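Local coordinates for protein Protease/Reverse transcriptase/ribonuclease H (Eastern chimpanzee simian foamy virus, PDB 7KSF) that probably matures viral polyproteins as an aspartic protease and copies the foamy viral genome into DNA as a reverse transcriptase with ribonuclease H activity, at residues I456-R468 and D562-V574. The protein carries 1 engineered substitution. Numbering follows the deposited sequence.
Sequences IKVNTSPSAGYVR and DKTLPELKHIPDV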
# COMPACT_ATOMS: atom_id res chain seq x y z
N ILE A 456 16.95 -7.10 -19.46
CA ILE A 456 15.56 -7.13 -19.03
C ILE A 456 14.75 -6.21 -19.93
O ILE A 456 15.02 -5.00 -19.98
CB ILE A 456 15.41 -6.71 -17.56
CG1 ILE A 456 16.35 -7.51 -16.67
CG2 ILE A 456 13.97 -6.89 -17.10
CD1 ILE A 456 16.34 -7.06 -15.23
N LYS A 457 13.77 -6.77 -20.62
CA LYS A 457 12.85 -5.99 -21.44
C LYS A 457 11.53 -5.86 -20.70
O LYS A 457 10.93 -6.86 -20.30
CB LYS A 457 12.65 -6.64 -22.81
CG LYS A 457 13.91 -6.68 -23.67
CD LYS A 457 13.61 -7.21 -25.06
CE LYS A 457 14.81 -7.07 -25.98
NZ LYS A 457 14.48 -7.49 -27.37
N VAL A 458 11.08 -4.62 -20.51
CA VAL A 458 9.94 -4.32 -19.65
C VAL A 458 8.89 -3.54 -20.43
O VAL A 458 9.20 -2.51 -21.04
CB VAL A 458 10.37 -3.53 -18.40
CG1 VAL A 458 9.17 -3.28 -17.50
CG2 VAL A 458 11.45 -4.28 -17.64
N ASN A 459 7.66 -4.04 -20.42
CA ASN A 459 6.50 -3.35 -20.93
C ASN A 459 5.33 -3.67 -20.00
O ASN A 459 5.41 -4.60 -19.19
CB ASN A 459 6.19 -3.75 -22.38
CG ASN A 459 5.49 -2.65 -23.16
OD1 ASN A 459 4.79 -1.82 -22.59
ND2 ASN A 459 5.67 -2.65 -24.48
N THR A 460 4.24 -2.90 -20.11
CA THR A 460 3.10 -3.11 -19.23
C THR A 460 1.79 -2.89 -19.98
O THR A 460 1.72 -2.16 -20.97
CB THR A 460 3.13 -2.18 -18.01
OG1 THR A 460 2.26 -2.69 -17.00
CG2 THR A 460 2.68 -0.77 -18.38
N SER A 461 0.75 -3.54 -19.47
CA SER A 461 -0.63 -3.40 -19.90
C SER A 461 -1.42 -2.64 -18.83
O SER A 461 -0.94 -2.45 -17.72
CB SER A 461 -1.24 -4.79 -20.13
OG SER A 461 -1.25 -5.53 -18.92
N PRO A 462 -2.64 -2.20 -19.16
CA PRO A 462 -3.46 -1.55 -18.11
C PRO A 462 -3.73 -2.43 -16.91
O PRO A 462 -4.00 -1.91 -15.82
CB PRO A 462 -4.76 -1.22 -18.86
CG PRO A 462 -4.36 -1.10 -20.27
CD PRO A 462 -3.27 -2.11 -20.48
N SER A 463 -3.64 -3.76 -17.05
CA SER A 463 -3.95 -4.67 -15.96
C SER A 463 -2.71 -5.23 -15.26
O SER A 463 -2.78 -5.52 -14.06
CB SER A 463 -4.79 -5.84 -16.48
OG SER A 463 -4.16 -6.48 -17.57
N ALA A 464 -1.60 -5.37 -15.97
CA ALA A 464 -0.40 -5.96 -15.39
C ALA A 464 0.80 -5.61 -16.27
O ALA A 464 0.65 -5.05 -17.36
CB ALA A 464 -0.53 -7.48 -15.24
N GLY A 465 1.98 -5.95 -15.77
CA GLY A 465 3.21 -5.73 -16.49
C GLY A 465 3.78 -7.02 -17.05
O GLY A 465 3.44 -8.11 -16.62
N TYR A 466 4.66 -6.87 -18.04
CA TYR A 466 5.32 -8.00 -18.69
C TYR A 466 6.83 -7.75 -18.68
O TYR A 466 7.30 -6.75 -19.23
CB TYR A 466 4.82 -8.20 -20.12
CG TYR A 466 3.31 -8.29 -20.23
CD1 TYR A 466 2.62 -9.42 -19.79
CD2 TYR A 466 2.57 -7.25 -20.77
CE1 TYR A 466 1.25 -9.51 -19.88
CE2 TYR A 466 1.19 -7.33 -20.87
CZ TYR A 466 0.54 -8.46 -20.42
OH TYR A 466 -0.84 -8.54 -20.52
N VAL A 467 7.57 -8.67 -18.07
CA VAL A 467 9.01 -8.53 -17.89
C VAL A 467 9.69 -9.76 -18.49
O VAL A 467 9.29 -10.89 -18.21
CB VAL A 467 9.39 -8.37 -16.41
CG1 VAL A 467 10.89 -8.57 -16.21
CG2 VAL A 467 8.96 -7.00 -15.91
N ARG A 468 10.72 -9.53 -19.30
CA ARG A 468 11.44 -10.59 -19.99
C ARG A 468 12.92 -10.50 -19.64
O ARG A 468 13.59 -9.53 -20.01
CB ARG A 468 11.24 -10.49 -21.50
CG ARG A 468 9.81 -10.73 -21.95
CD ARG A 468 9.64 -10.48 -23.44
NE ARG A 468 9.64 -9.05 -23.75
CZ ARG A 468 9.48 -8.55 -24.97
NH1 ARG A 468 9.31 -9.36 -26.00
NH2 ARG A 468 9.50 -7.24 -25.15
N ASP A 562 14.16 1.20 -26.12
CA ASP A 562 13.98 0.11 -27.07
C ASP A 562 12.82 0.44 -27.99
O ASP A 562 11.70 0.68 -27.52
CB ASP A 562 13.75 -1.21 -26.33
CG ASP A 562 14.08 -2.41 -27.19
OD1 ASP A 562 13.99 -2.30 -28.43
OD2 ASP A 562 14.45 -3.47 -26.63
N LYS A 563 13.08 0.44 -29.30
CA LYS A 563 12.06 0.78 -30.28
C LYS A 563 11.18 -0.40 -30.64
O LYS A 563 9.99 -0.22 -30.93
CB LYS A 563 12.71 1.34 -31.54
CG LYS A 563 13.60 2.55 -31.31
CD LYS A 563 14.23 3.03 -32.61
CE LYS A 563 15.11 4.25 -32.38
NZ LYS A 563 15.73 4.75 -33.64
N THR A 564 11.74 -1.62 -30.64
CA THR A 564 10.97 -2.79 -31.04
C THR A 564 9.88 -3.15 -30.04
O THR A 564 9.03 -3.99 -30.35
CB THR A 564 11.89 -4.00 -31.22
OG1 THR A 564 11.17 -5.03 -31.92
CG2 THR A 564 12.33 -4.54 -29.88
N LEU A 565 9.88 -2.54 -28.86
CA LEU A 565 8.83 -2.80 -27.89
C LEU A 565 7.51 -2.24 -28.40
O LEU A 565 7.44 -1.05 -28.75
CB LEU A 565 9.19 -2.20 -26.54
CG LEU A 565 10.47 -2.77 -25.92
CD1 LEU A 565 10.67 -2.23 -24.52
CD2 LEU A 565 10.42 -4.28 -25.91
N PRO A 566 6.45 -3.04 -28.46
CA PRO A 566 5.19 -2.56 -29.03
C PRO A 566 4.35 -1.79 -28.02
O PRO A 566 4.71 -1.72 -26.84
CB PRO A 566 4.49 -3.86 -29.46
CG PRO A 566 4.95 -4.84 -28.43
CD PRO A 566 6.37 -4.46 -28.08
N GLU A 567 3.24 -1.23 -28.48
CA GLU A 567 2.31 -0.56 -27.58
C GLU A 567 1.37 -1.60 -26.97
O GLU A 567 0.74 -2.37 -27.69
CB GLU A 567 1.52 0.51 -28.32
CG GLU A 567 0.60 1.32 -27.42
CD GLU A 567 1.37 2.01 -26.30
OE1 GLU A 567 2.38 2.68 -26.60
OE2 GLU A 567 0.97 1.88 -25.12
N LEU A 568 1.29 -1.61 -25.64
CA LEU A 568 0.47 -2.55 -24.90
C LEU A 568 -0.62 -1.85 -24.10
O LEU A 568 -0.98 -2.28 -23.00
CB LEU A 568 1.33 -3.42 -23.98
CG LEU A 568 2.45 -4.21 -24.67
CD1 LEU A 568 3.05 -5.20 -23.69
CD2 LEU A 568 1.92 -4.91 -25.90
N LYS A 569 -1.16 -0.75 -24.64
CA LYS A 569 -2.26 -0.07 -23.96
C LYS A 569 -3.58 -0.78 -24.18
O LYS A 569 -4.44 -0.80 -23.29
CB LYS A 569 -2.36 1.38 -24.43
CG LYS A 569 -2.67 1.54 -25.91
CD LYS A 569 -3.43 2.83 -26.20
CE LYS A 569 -2.66 4.06 -25.77
NZ LYS A 569 -3.41 5.32 -26.06
N HIS A 570 -3.77 -1.37 -25.36
CA HIS A 570 -4.99 -2.11 -25.67
C HIS A 570 -4.87 -3.59 -25.35
O HIS A 570 -5.73 -4.37 -25.76
CB HIS A 570 -5.36 -1.92 -27.14
CG HIS A 570 -6.01 -0.60 -27.44
ND1 HIS A 570 -5.29 0.52 -27.80
CD2 HIS A 570 -7.30 -0.22 -27.43
CE1 HIS A 570 -6.12 1.53 -28.00
NE2 HIS A 570 -7.35 1.10 -27.78
N ILE A 571 -3.83 -3.99 -24.63
CA ILE A 571 -3.75 -5.40 -24.22
C ILE A 571 -4.91 -5.72 -23.30
O ILE A 571 -5.16 -4.98 -22.32
CB ILE A 571 -2.40 -5.69 -23.53
CG1 ILE A 571 -1.29 -5.79 -24.57
CG2 ILE A 571 -2.48 -6.99 -22.75
CD1 ILE A 571 -1.47 -6.95 -25.51
N PRO A 572 -5.67 -6.78 -23.56
CA PRO A 572 -6.81 -7.12 -22.70
C PRO A 572 -6.37 -7.46 -21.28
O PRO A 572 -5.18 -7.49 -20.97
CB PRO A 572 -7.44 -8.32 -23.40
CG PRO A 572 -6.97 -8.24 -24.82
CD PRO A 572 -5.59 -7.67 -24.74
N ASP A 573 -7.35 -7.73 -20.41
CA ASP A 573 -7.05 -8.01 -19.02
C ASP A 573 -6.39 -9.37 -18.86
O ASP A 573 -6.80 -10.36 -19.48
CB ASP A 573 -8.33 -7.96 -18.18
CG ASP A 573 -8.91 -6.57 -18.08
OD1 ASP A 573 -8.11 -5.60 -18.02
OD2 ASP A 573 -10.15 -6.44 -18.04
N VAL A 574 -5.35 -9.41 -18.03
CA VAL A 574 -4.68 -10.67 -17.72
C VAL A 574 -5.62 -11.54 -16.89
O VAL A 574 -6.24 -11.07 -15.93
CB VAL A 574 -3.37 -10.40 -16.98
CG1 VAL A 574 -2.63 -11.69 -16.69
CG2 VAL A 574 -2.49 -9.46 -17.79
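L568 lays its CD1 methyl between the side chains of N459 and Y466, 3.6 Å from N459 CG and 3.6 Å from Y466 CD2; relative to the tyrosine ring it approaches obliquely. Both neighbours rise from the same face of the antiparallel hairpin 454-460/464-471, in which N459 and Y466 form a hydrogen-bonded pair, as do K457 and R468. The N459 carboxamide works in two directions. Chi1 (-152°) brings the amide beside its own carbonyl carbon and chi2 sets its rotation, so that OD1 accepts from T460 N while ND2 donates to P566 O at 2.7 Å. That acceptor lies near the amide plane, although the N-H...O angle of 138° shows a bent bond. Further along, the Y466 hydroxyl end meets two aliphatic residues: I571 CG2 sits at the ring edge, while V574 CG2 comes in obliquely, with 4.1 Å from Y466 CZ to each methyl. At the hairpin turn V574 N donates to S463 OG over 3.2 Å with a straighter angle of 156°, and S461 CA makes a CH...O contact with L568 O. At the other end L565 CD2 lies at the edge of the R468 guanidinium, near its plane, and K457 NZ stands 4.1 Å from D562 OD2, too far for a salt bridge. Segment 562-574 is mostly a loop after edge strand 557-561 of the RNase H-like sheet, whose 3-2-1-4-5 order fits the connection domain of reverse transcriptases; L392 of helix 383-392 also touches L568. The chemistry is mixed: aliphatic methyls pack between polar groups, and the bonds of N459 and S463 probably help to position 562-574 against the hairpin.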